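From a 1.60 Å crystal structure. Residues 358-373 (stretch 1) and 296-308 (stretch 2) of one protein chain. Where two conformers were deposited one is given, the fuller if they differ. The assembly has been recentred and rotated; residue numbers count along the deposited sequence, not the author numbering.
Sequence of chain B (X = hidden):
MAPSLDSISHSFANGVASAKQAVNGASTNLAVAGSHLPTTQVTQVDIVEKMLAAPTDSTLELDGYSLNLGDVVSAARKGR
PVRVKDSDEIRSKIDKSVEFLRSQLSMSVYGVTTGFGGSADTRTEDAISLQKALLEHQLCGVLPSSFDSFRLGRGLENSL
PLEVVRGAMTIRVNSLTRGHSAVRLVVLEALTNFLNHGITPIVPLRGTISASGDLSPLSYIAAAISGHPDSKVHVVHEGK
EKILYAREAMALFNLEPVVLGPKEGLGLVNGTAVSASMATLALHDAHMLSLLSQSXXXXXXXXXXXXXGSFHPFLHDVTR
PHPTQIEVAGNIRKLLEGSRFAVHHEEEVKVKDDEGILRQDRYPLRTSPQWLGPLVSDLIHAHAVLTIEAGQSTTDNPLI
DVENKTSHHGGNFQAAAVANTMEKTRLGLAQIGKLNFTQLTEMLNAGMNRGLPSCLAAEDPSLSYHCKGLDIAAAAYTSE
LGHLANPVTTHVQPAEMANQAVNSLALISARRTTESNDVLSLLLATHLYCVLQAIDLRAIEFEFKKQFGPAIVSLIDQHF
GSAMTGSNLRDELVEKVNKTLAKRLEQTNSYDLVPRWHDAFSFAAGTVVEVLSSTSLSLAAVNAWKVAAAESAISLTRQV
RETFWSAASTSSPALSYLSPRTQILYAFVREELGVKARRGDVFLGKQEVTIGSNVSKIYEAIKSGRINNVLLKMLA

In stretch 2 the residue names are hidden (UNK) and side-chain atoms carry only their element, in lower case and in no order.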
ATOM      1  N   LEU B 358     -31.186   2.716  21.573  1.00 67.07           N
ATOM      2  CA  LEU B 358     -30.765   2.789  20.165  1.00 64.05           C
ATOM      3  C   LEU B 358     -31.948   2.434  19.257  1.00 59.25           C
ATOM      4  O   LEU B 358     -32.279   1.255  19.056  1.00 61.13           O
ATOM      5  CB  LEU B 358     -29.540   1.896  19.882  1.00 64.41           C
ATOM      6  CG  LEU B 358     -28.872   2.096  18.503  1.00 66.34           C
ATOM      7  CD1 LEU B 358     -27.378   2.412  18.621  1.00 64.27           C
ATOM      8  CD2 LEU B 358     -29.096   0.891  17.578  1.00 65.46           C
ATOM      9  N   ARG B 359     -32.577   3.480  18.720  1.00 51.43           N
ATOM     10  CA  ARG B 359     -33.790   3.360  17.916  1.00 44.06           C
ATOM     11  C   ARG B 359     -33.494   3.348  16.422  1.00 34.29           C
ATOM     12  O   ARG B 359     -34.331   2.913  15.644  1.00 35.56           O
ATOM     13  CB  ARG B 359     -34.722   4.535  18.238  1.00 44.81           C
ATOM     14  CG  ARG B 359     -34.966   4.682  19.741  1.00 52.42           C
ATOM     15  CD  ARG B 359     -35.597   5.993  20.137  1.00 51.63           C
ATOM     16  NE  ARG B 359     -35.633   6.110  21.596  1.00 61.07           N
ATOM     17  CZ  ARG B 359     -36.062   7.181  22.260  1.00 63.82           C
ATOM     18  NH1 ARG B 359     -36.512   8.247  21.607  1.00 67.58           N
ATOM     19  NH2 ARG B 359     -36.050   7.188  23.588  1.00 63.89           N
ATOM     20  N   GLN B 360     -32.320   3.799  16.015  0.50 27.25           N
ATOM     21  CA  GLN B 360     -32.048   3.803  14.601  0.50 22.89           C
ATOM     22  C   GLN B 360     -30.947   2.837  14.226  0.50 19.58           C
ATOM     23  O   GLN B 360     -30.051   2.516  15.031  0.50 14.54           O
ATOM     24  CB  GLN B 360     -31.768   5.215  14.100  0.50 25.31           C
ATOM     25  CG  GLN B 360     -32.103   5.426  12.618  0.50 29.58           C
ATOM     26  CD  GLN B 360     -33.275   4.583  12.139  0.50 26.18           C
ATOM     27  OE1 GLN B 360     -33.058   3.624  11.366  0.50  9.58           O
ATOM     28  NE2 GLN B 360     -34.538   4.908  12.628  0.50 15.77           N
ATOM     29  N   ASP B 361     -31.016   2.386  12.982  1.00 12.74           N
ATOM     30  CA  ASP B 361     -30.073   1.375  12.487  1.00 10.03           C
ATOM     31  C   ASP B 361     -28.680   1.937  12.488  1.00 11.47           C
ATOM     32  O   ASP B 361     -28.485   3.112  12.297  1.00  9.84           O
ATOM     33  CB  ASP B 361     -30.459   0.909  11.075  1.00 12.92           C
ATOM     34  CG  ASP B 361     -31.686   0.025  11.056  1.00 13.73           C
ATOM     35  OD1 ASP B 361     -32.174  -0.381  12.149  1.00 17.34           O
ATOM     36  OD2 ASP B 361     -32.153  -0.265   9.946  1.00 14.79           O
ATOM     37  N   ARG B 362     -27.683   1.074  12.623  1.00 10.42           N
ATOM     38  CA  ARG B 362     -26.332   1.537  12.563  1.00 10.16           C
ATOM     39  C   ARG B 362     -25.891   1.731  11.103  1.00  7.73           C
ATOM     40  O   ARG B 362     -26.630   1.442  10.169  1.00  9.74           O
ATOM     41  CB  ARG B 362     -25.433   0.546  13.306  1.00  8.71           C
ATOM     42  CG  ARG B 362     -25.790   0.457  14.803  1.00  9.47           C
ATOM     43  CD  ARG B 362     -24.926  -0.606  15.432  1.00 13.34           C
ATOM     44  NE  ARG B 362     -25.235  -0.808  16.845  1.00 14.80           N
ATOM     45  CZ  ARG B 362     -26.108  -1.705  17.297  1.00 14.54           C
ATOM     46  NH1 ARG B 362     -26.794  -2.478  16.464  1.00 18.09           N
ATOM     47  NH2 ARG B 362     -26.300  -1.816  18.608  1.00 21.14           N
ATOM     48  N   TYR B 363     -24.665   2.184  10.928  1.00  7.90           N
ATOM     49  CA  TYR B 363     -24.277   2.673   9.612  1.00  8.73           C
ATOM     50  C   TYR B 363     -24.179   1.595   8.548  1.00  7.80           C
ATOM     51  O   TYR B 363     -24.411   1.908   7.331  1.00  9.40           O
ATOM     52  CB  TYR B 363     -22.968   3.465   9.682  1.00  9.76           C
ATOM     53  CG  TYR B 363     -23.031   4.846  10.288  1.00  7.24           C
ATOM     54  CD1 TYR B 363     -24.122   5.317  11.011  1.00 12.15           C
ATOM     55  CD2 TYR B 363     -21.876   5.645  10.232  1.00 13.58           C
ATOM     56  CE1 TYR B 363     -24.092   6.623  11.606  1.00 13.04           C
ATOM     57  CE2 TYR B 363     -21.840   6.844  10.809  1.00 12.64           C
ATOM     58  CZ  TYR B 363     -22.922   7.352  11.466  1.00 13.21           C
ATOM     59  OH  TYR B 363     -22.741   8.608  12.037  1.00 18.71           O
ATOM     60  N   PRO B 364     -23.782   0.342   8.910  1.00  8.50           N
ATOM     61  CA  PRO B 364     -23.722  -0.673   7.854  1.00  9.37           C
ATOM     62  C   PRO B 364     -25.012  -0.856   7.033  1.00  9.94           C
ATOM     63  O   PRO B 364     -24.972  -1.146   5.854  1.00  9.22           O
ATOM     64  CB  PRO B 364     -23.301  -1.941   8.617  1.00 10.97           C
ATOM     65  CG  PRO B 364     -22.395  -1.325   9.718  1.00  9.53           C
ATOM     66  CD  PRO B 364     -23.236  -0.172  10.192  1.00  8.99           C
ATOM     67  N   LEU B 365     -26.148  -0.640   7.673  1.00  9.23           N
ATOM     68  CA  LEU B 365     -27.438  -0.682   7.001  1.00  9.95           C
ATOM     69  C   LEU B 365     -27.885   0.720   6.551  1.00 10.59           C
ATOM     70  O   LEU B 365     -28.236   0.927   5.386  1.00 10.30           O
ATOM     71  CB  LEU B 365     -28.466  -1.276   7.969  1.00 10.39           C
ATOM     72  CG  LEU B 365     -28.225  -2.756   8.288  1.00 11.78           C
ATOM     73  CD1 LEU B 365     -29.327  -3.275   9.254  1.00 12.78           C
ATOM     74  CD2 LEU B 365     -28.102  -3.663   7.015  1.00 13.03           C
ATOM     75  N   ARG B 366     -27.868   1.680   7.472  1.00 10.78           N
ATOM     76  CA  ARG B 366     -28.460   2.999   7.208  1.00 11.25           C
ATOM     77  C   ARG B 366     -27.664   3.841   6.206  1.00 10.20           C
ATOM     78  O   ARG B 366     -28.249   4.701   5.560  1.00 10.31           O
ATOM     79  CB  ARG B 366     -28.661   3.761   8.501  1.00  9.79           C
ATOM     80  CG  ARG B 366     -29.177   5.222   8.372  1.00 10.46           C
ATOM     81  CD  ARG B 366     -29.845   5.680   9.643  1.00 12.30           C
ATOM     82  NE  ARG B 366     -29.010   5.564  10.838  1.00 13.05           N
ATOM     83  CZ  ARG B 366     -28.391   6.566  11.452  1.00 11.34           C
ATOM     84  NH1 ARG B 366     -28.414   7.801  10.959  1.00 12.57           N
ATOM     85  NH2 ARG B 366     -27.707   6.323  12.558  1.00 15.09           N
ATOM     86  N   THR B 367     -26.360   3.589   6.080  1.00  7.75           N
ATOM     87  CA  THR B 367     -25.546   4.348   5.108  1.00  9.03           C
ATOM     88  C   THR B 367     -25.155   3.521   3.898  1.00  8.09           C
ATOM     89  O   THR B 367     -24.270   3.931   3.099  1.00  8.14           O
ATOM     90  CB  THR B 367     -24.247   4.970   5.745  1.00  9.50           C
ATOM     91  OG1 THR B 367     -23.272   3.952   5.997  1.00  7.66           O
ATOM     92  CG2 THR B 367     -24.556   5.788   6.984  1.00  8.37           C
ATOM     93  N   SER B 368     -25.804   2.366   3.707  1.00  8.51           N
ATOM     94  CA  SER B 368     -25.441   1.469   2.609  1.00  7.17           C
ATOM     95  C   SER B 368     -25.531   2.112   1.218  1.00  8.35           C
ATOM     96  O   SER B 368     -24.620   1.949   0.411  1.00  8.93           O
ATOM     97  CB  SER B 368     -26.151   0.109   2.743  1.00  9.16           C
ATOM     98  OG  SER B 368     -27.560   0.221   2.874  1.00  8.54           O
ATOM     99  N   PRO B 369     -26.612   2.884   0.923  1.00  9.31           N
ATOM    100  CA  PRO B 369     -26.616   3.499  -0.457  1.00  8.10           C
ATOM    101  C   PRO B 369     -25.466   4.500  -0.649  1.00 10.20           C
ATOM    102  O   PRO B 369     -24.898   4.615  -1.753  1.00  9.32           O
ATOM    103  CB  PRO B 369     -27.977   4.181  -0.550  1.00  8.90           C
ATOM    104  CG  PRO B 369     -28.822   3.491   0.551  1.00  8.93           C
ATOM    105  CD  PRO B 369     -27.849   3.231   1.665  1.00  7.36           C
ATOM    106  N   GLN B 370     -25.197   5.248   0.408  1.00  6.11           N
ATOM    107  CA  GLN B 370     -24.157   6.243   0.389  1.00  6.39           C
ATOM    108  C   GLN B 370     -22.775   5.568   0.307  1.00  7.20           C
ATOM    109  O   GLN B 370     -21.816   6.148  -0.217  1.00  8.61           O
ATOM    110  CB  GLN B 370     -24.283   7.162   1.613  1.00  8.00           C
ATOM    111  CG  GLN B 370     -25.551   7.991   1.691  1.00  6.91           C
ATOM    112  CD  GLN B 370     -26.678   7.297   2.358  1.00  7.27           C
ATOM    113  OE1 GLN B 370     -26.587   6.130   2.672  1.00  8.83           O
ATOM    114  NE2 GLN B 370     -27.755   8.040   2.624  1.00  5.49           N
ATOM    115  N   TRP B 371     -22.651   4.343   0.828  1.00  7.49           N
ATOM    116  CA  TRP B 371     -21.388   3.629   0.798  1.00  8.59           C
ATOM    117  C   TRP B 371     -21.201   2.926  -0.562  1.00  8.90           C
ATOM    118  O   TRP B 371     -20.104   2.938  -1.150  1.00 11.53           O
ATOM    119  CB  TRP B 371     -21.417   2.534   1.860  1.00  9.74           C
ATOM    120  CG  TRP B 371     -20.049   1.904   2.096  1.00  8.59           C
ATOM    121  CD1 TRP B 371     -19.558   0.713   1.626  1.00  9.43           C
ATOM    122  CD2 TRP B 371     -18.994   2.471   2.896  1.00 10.61           C
ATOM    123  NE1 TRP B 371     -18.275   0.502   2.111  1.00  9.80           N
ATOM    124  CE2 TRP B 371     -17.912   1.563   2.889  1.00 10.70           C
ATOM    125  CE3 TRP B 371     -18.858   3.673   3.599  1.00  8.46           C
ATOM    126  CZ2 TRP B 371     -16.714   1.822   3.577  1.00 10.17           C
ATOM    127  CZ3 TRP B 371     -17.668   3.913   4.274  1.00 11.62           C
ATOM    128  CH2 TRP B 371     -16.624   3.003   4.247  1.00 10.90           C
ATOM    129  N   LEU B 372     -22.257   2.284  -1.049  1.00  7.67           N
ATOM    130  CA  LEU B 372     -22.144   1.520  -2.286  1.00  7.48           C
ATOM    131  C   LEU B 372     -22.237   2.406  -3.544  1.00  7.69           C
ATOM    132  O   LEU B 372     -21.722   2.066  -4.634  1.00  8.71           O
ATOM    133  CB  LEU B 372     -23.237   0.463  -2.292  1.00  8.54           C
ATOM    134  CG  LEU B 372     -23.044  -0.696  -1.292  1.00  8.38           C
ATOM    135  CD1 LEU B 372     -24.298  -1.596  -1.273  1.00 14.18           C
ATOM    136  CD2 LEU B 372     -21.819  -1.520  -1.536  1.00  9.93           C
ATOM    137  N   GLY B 373     -22.976   3.518  -3.463  1.00  6.48           N
ATOM    138  CA  GLY B 373     -23.220   4.347  -4.643  1.00  8.32           C
ATOM    139  C   GLY B 373     -21.941   4.740  -5.385  1.00  8.37           C
ATOM    140  O   GLY B 373     -21.821   4.545  -6.622  1.00  8.02           O
ATOM    141  N   UNK B 296     -27.932  -8.769  -0.024  1.00  8.20           N
ATOM    142  CA  UNK B 296     -27.567  -9.120   1.329  1.00  7.90           C
ATOM    143  C   UNK B 296     -27.862  -7.995   2.301  1.00  9.44           C
ATOM    144  O   UNK B 296     -28.299  -8.255   3.413  1.00  9.71           O
ATOM    145  c   UNK B 296     -26.083  -9.465   1.375  1.00 11.55           C
ATOM    146  c   UNK B 296     -24.279 -10.977   0.654  1.00 10.90           C
ATOM    147  c   UNK B 296     -26.270 -11.897   1.712  1.00 11.21           C
ATOM    148  c   UNK B 296     -25.751 -10.825   0.794  1.00  9.94           C
ATOM    149  N   UNK B 297     -27.684  -6.754   1.882  1.00  7.05           N
ATOM    150  CA  UNK B 297     -28.101  -5.602   2.666  1.00  8.12           C
ATOM    151  C   UNK B 297     -29.604  -5.691   3.026  1.00  9.15           C
ATOM    152  O   UNK B 297     -29.987  -5.552   4.192  1.00  9.28           O
ATOM    153  c   UNK B 297     -27.784  -4.260   1.943  1.00  9.42           C
ATOM    154  c   UNK B 297     -28.264  -3.092   2.797  1.00  7.64           C
ATOM    155  o   UNK B 297     -26.373  -4.129   1.771  1.00  9.40           O
ATOM    156  N   UNK B 298     -30.424  -5.938   2.013  1.00  8.60           N
ATOM    157  CA  UNK B 298     -31.886  -6.043   2.192  1.00  6.48           C
ATOM    158  C   UNK B 298     -32.183  -7.201   3.172  1.00  8.07           C
ATOM    159  O   UNK B 298     -32.948  -7.042   4.162  1.00  9.52           O
ATOM    160  c   UNK B 298     -32.573  -6.261   0.882  1.00  8.35           C
ATOM    161  N   UNK B 299     -31.572  -8.357   2.949  1.00  9.32           N
ATOM    162  CA  UNK B 299     -31.894  -9.529   3.803  1.00  9.08           C
ATOM    163  C   UNK B 299     -31.445  -9.343   5.233  1.00  8.23           C
ATOM    164  O   UNK B 299     -32.036  -9.852   6.195  1.00  9.41           O
ATOM    165  c   UNK B 299     -32.723 -13.812   1.889  1.00 28.93           C
ATOM    166  c   UNK B 299     -32.014 -11.003   1.883  1.00 15.98           C
ATOM    167 se   UNK B 299     -31.476 -12.694   1.036  1.00 30.57          SE
ATOM    168  c   UNK B 299     -31.351 -10.786   3.162  1.00 10.35           C
ATOM    169  N   UNK B 300     -30.344  -8.622   5.380  1.00  7.46           N
ATOM    170  CA  UNK B 300     -29.879  -8.247   6.733  1.00  7.97           C
ATOM    171  C   UNK B 300     -30.834  -7.280   7.425  1.00  8.52           C
ATOM    172  O   UNK B 300     -31.056  -7.370   8.638  1.00 10.31           O
ATOM    173  c   UNK B 300     -28.433  -7.731   6.707  1.00  8.64           C
ATOM    174  c   UNK B 300     -27.907  -7.479   8.119  1.00  8.29           C
ATOM    175  o   UNK B 300     -27.562  -8.689   6.056  1.00  9.16           O
ATOM    176  N   UNK B 301     -31.376  -6.302   6.698  1.00  7.65           N
ATOM    177  CA  UNK B 301     -32.355  -5.406   7.316  1.00  8.30           C
ATOM    178  C   UNK B 301     -33.506  -6.288   7.823  1.00  8.87           C
ATOM    179  O   UNK B 301     -34.011  -6.092   8.935  1.00 10.72           O
ATOM    180  c   UNK B 301     -31.747  -3.347   5.892  1.00 11.37           C
ATOM    181  c   UNK B 301     -34.047  -3.562   6.891  1.00 11.52           C
ATOM    182  c   UNK B 301     -32.870  -4.331   6.317  1.00 10.76           C
ATOM    183  N   UNK B 302     -33.906  -7.277   7.021  1.00  9.74           N
ATOM    184  CA  UNK B 302     -34.997  -8.169   7.443  1.00  9.51           C
ATOM    185  C   UNK B 302     -34.624  -8.983   8.698  1.00 10.22           C
ATOM    186  O   UNK B 302     -35.334  -8.984   9.689  1.00 11.16           O
ATOM    187  c   UNK B 302     -35.411  -9.092   6.290  1.00 10.82           C
ATOM    188  o   UNK B 302     -35.798  -9.929   3.409  1.00 12.12           O
ATOM    189  o   UNK B 302     -37.879  -9.515   4.016  1.00 10.88           O
ATOM    190  c   UNK B 302     -36.623  -9.320   4.109  1.00 11.50           C
ATOM    191  c   UNK B 302     -36.047  -8.345   5.141  1.00  9.00           C
ATOM    192  N   UNK B 303     -33.450  -9.617   8.698  1.00  8.80           N
ATOM    193  CA  UNK B 303     -33.030 -10.422   9.846  1.00  9.13           C
ATOM    194  C   UNK B 303     -32.897  -9.558  11.109  1.00 10.16           C
ATOM    195  O   UNK B 303     -33.149 -10.017  12.189  1.00 10.12           O
ATOM    196  c   UNK B 303     -31.715 -11.093   9.579  1.00 12.71           C
ATOM    197  N   UNK B 304     -32.518  -8.292  10.939  1.00  8.70           N
ATOM    198  CA  UNK B 304     -32.297  -7.373  12.074  1.00  9.29           C
ATOM    199  C   UNK B 304     -33.563  -6.636  12.473  1.00  9.99           C
ATOM    200  O   UNK B 304     -33.523  -5.813  13.351  1.00 11.25           O
ATOM    201  c   UNK B 304     -29.861  -6.977  11.472  1.00  8.80           C
ATOM    202  c   UNK B 304     -31.226  -6.367  11.697  1.00 11.15           C
ATOM    203  c   UNK B 304     -28.629  -5.388  13.815  1.00 15.18           C
ATOM    204 se   UNK B 304     -29.035  -7.272  13.271  1.00 22.63          SE
ATOM    205  N   UNK B 305     -34.687  -6.975  11.844  1.00 10.00           N
ATOM    206  CA  UNK B 305     -35.949  -6.228  11.978  1.00 10.48           C
ATOM    207  C   UNK B 305     -35.653  -4.719  11.954  1.00 11.21           C
ATOM    208  O   UNK B 305     -36.134  -3.923  12.782  1.00 12.26           O
ATOM    209  c   UNK B 305     -38.113  -5.975  13.239  1.00 22.30           C
ATOM    210  c   UNK B 305     -36.802  -6.699  13.177  1.00 10.94           C
ATOM    211  c   UNK B 305     -37.165  -8.148  12.956  1.00 14.82           C
ATOM    212  N   UNK B 306     -34.852  -4.337  10.970  1.00 10.69           N
ATOM    213  CA  UNK B 306     -34.419  -2.974  10.824  1.00 10.35           C
ATOM    214  C   UNK B 306     -35.333  -2.134   9.974  1.00 12.00           C
ATOM    215  O   UNK B 306     -36.432  -2.557   9.619  1.00 11.57           O
ATOM    216  N   UNK B 307     -34.846  -0.941   9.645  1.00 10.98           N
ATOM    217  CA  UNK B 307     -35.707   0.068   9.023  1.00 11.90           C
ATOM    218  C   UNK B 307     -35.568   0.115   7.508  1.00 11.27           C
ATOM    219  O   UNK B 307     -34.523   0.488   6.946  1.00 11.57           O
ATOM    220  c   UNK B 307     -35.374   1.651  13.192  1.00 26.87           C
ATOM    221  n   UNK B 307     -34.786   1.433  12.027  1.00 26.48           N
ATOM    222  c   UNK B 307     -36.871   1.943  11.618  1.00 18.34           C
ATOM    223  c   UNK B 307     -35.371   1.436   9.576  1.00 10.98           C
ATOM    224  c   UNK B 307     -35.709   1.592  11.018  1.00 15.52           C
ATOM    225  n   UNK B 307     -36.643   1.956  12.972  1.00 20.54           N
ATOM    226  N   UNK B 308     -36.668  -0.148   6.824  1.00  8.73           N
ATOM    227  CA  UNK B 308     -36.678   0.036   5.375  1.00 10.72           C
ATOM    228  C   UNK B 308     -36.625   1.544   5.041  1.00 10.51           C
ATOM    229  O   UNK B 308     -36.335   1.921   3.900  1.00 10.74           O
ATOM    230  c   UNK B 308     -37.890  -0.596   4.806  1.00 14.33           C
TER
HETATM  231  O   HOH W   1     -31.810   0.503   7.402  1.00 10.83           O

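Position 296 carries four carbons forked at the second, lies in the helix and stays clear of stretch 1: Leu296. At 297 one carbon bears an oxygen and a carbon, and CA to CB points toward stretch 1; its terminal carbon lies 3.4 Å from Ser368 OG. The branched hydroxyl side chain identifies Thr297, whose backbone O is 3.9 Å from Leu365 CD2.

Position 298 has a single carbon, directed away from the contact: Ala298. Position 299 is an unbranched chain of two carbons, selenium and a terminal carbon, out of reach of stretch 1; it is selenomethionine, Met299. Position 300 again shows one carbon carrying an oxygen and a carbon, the latter 4.0 Å from Leu365 CD2. This is Thr300, and its OG1 donates to the backbone O of Leu296 at 2.8 Å, one turn back.

Three carbons branching at the first mark position 301, where a methyl approaches Leu365 CD2 at 3.8 Å: Val301. Position 302 has three carbons, the third bearing two oxygens, and makes no contact here: Glu302. A lone carbon at 303, also out of reach, gives Ala303.

Position 304 repeats the unbranched selenium-containing chain, but points toward stretch 1, its second carbon 4.3 Å from Leu365 CD1 and its terminal carbon 4.3 Å from Arg362 NH1. It is selenomethionine, Met304. At 305, three carbons branching at the first point away: Val305, which leaves the helix with positive phi in a Schellman motif. Position 306 has no side-chain atoms, and its CA lies 3.6 Å from Asp361 OD2. It is Gly306; an ideal CB would come within 2.8 Å of Asp361 OD2, a clash.

Position 307 bears one carbon and a five-membered ring of three carbons and two nitrogens, with a ring carbon 2.9 Å from Arg359 O: His307. Position 308 has one carbon, pointing away: Ala308.

The contact joins a polar clasp to an apolar patch. Asp361 grips the turn after the helix with both carboxylate oxygens: His307 N donates to Asp361 OD2 (2.8 Å, nearly linear), while His307 ND1 makes a weak bond to Asp361 OD1 (3.2 Å). A water donates to Asp361 OD2 (2.7 Å) and His307 O (2.8 Å), bridging the same two residues. Gln360 OE1 instead accepts from Asp361 N at 2.9 Å, steadying the loop, and Gln360 NE2 lies over one face of the imidazole. Farther along, Leu365 sets its methyls against Thr297, Thr300, Val301 and Met304, packing stretch 1 against the helix.

Stretch 2 (296-308) LTAMTVEAMVGHA
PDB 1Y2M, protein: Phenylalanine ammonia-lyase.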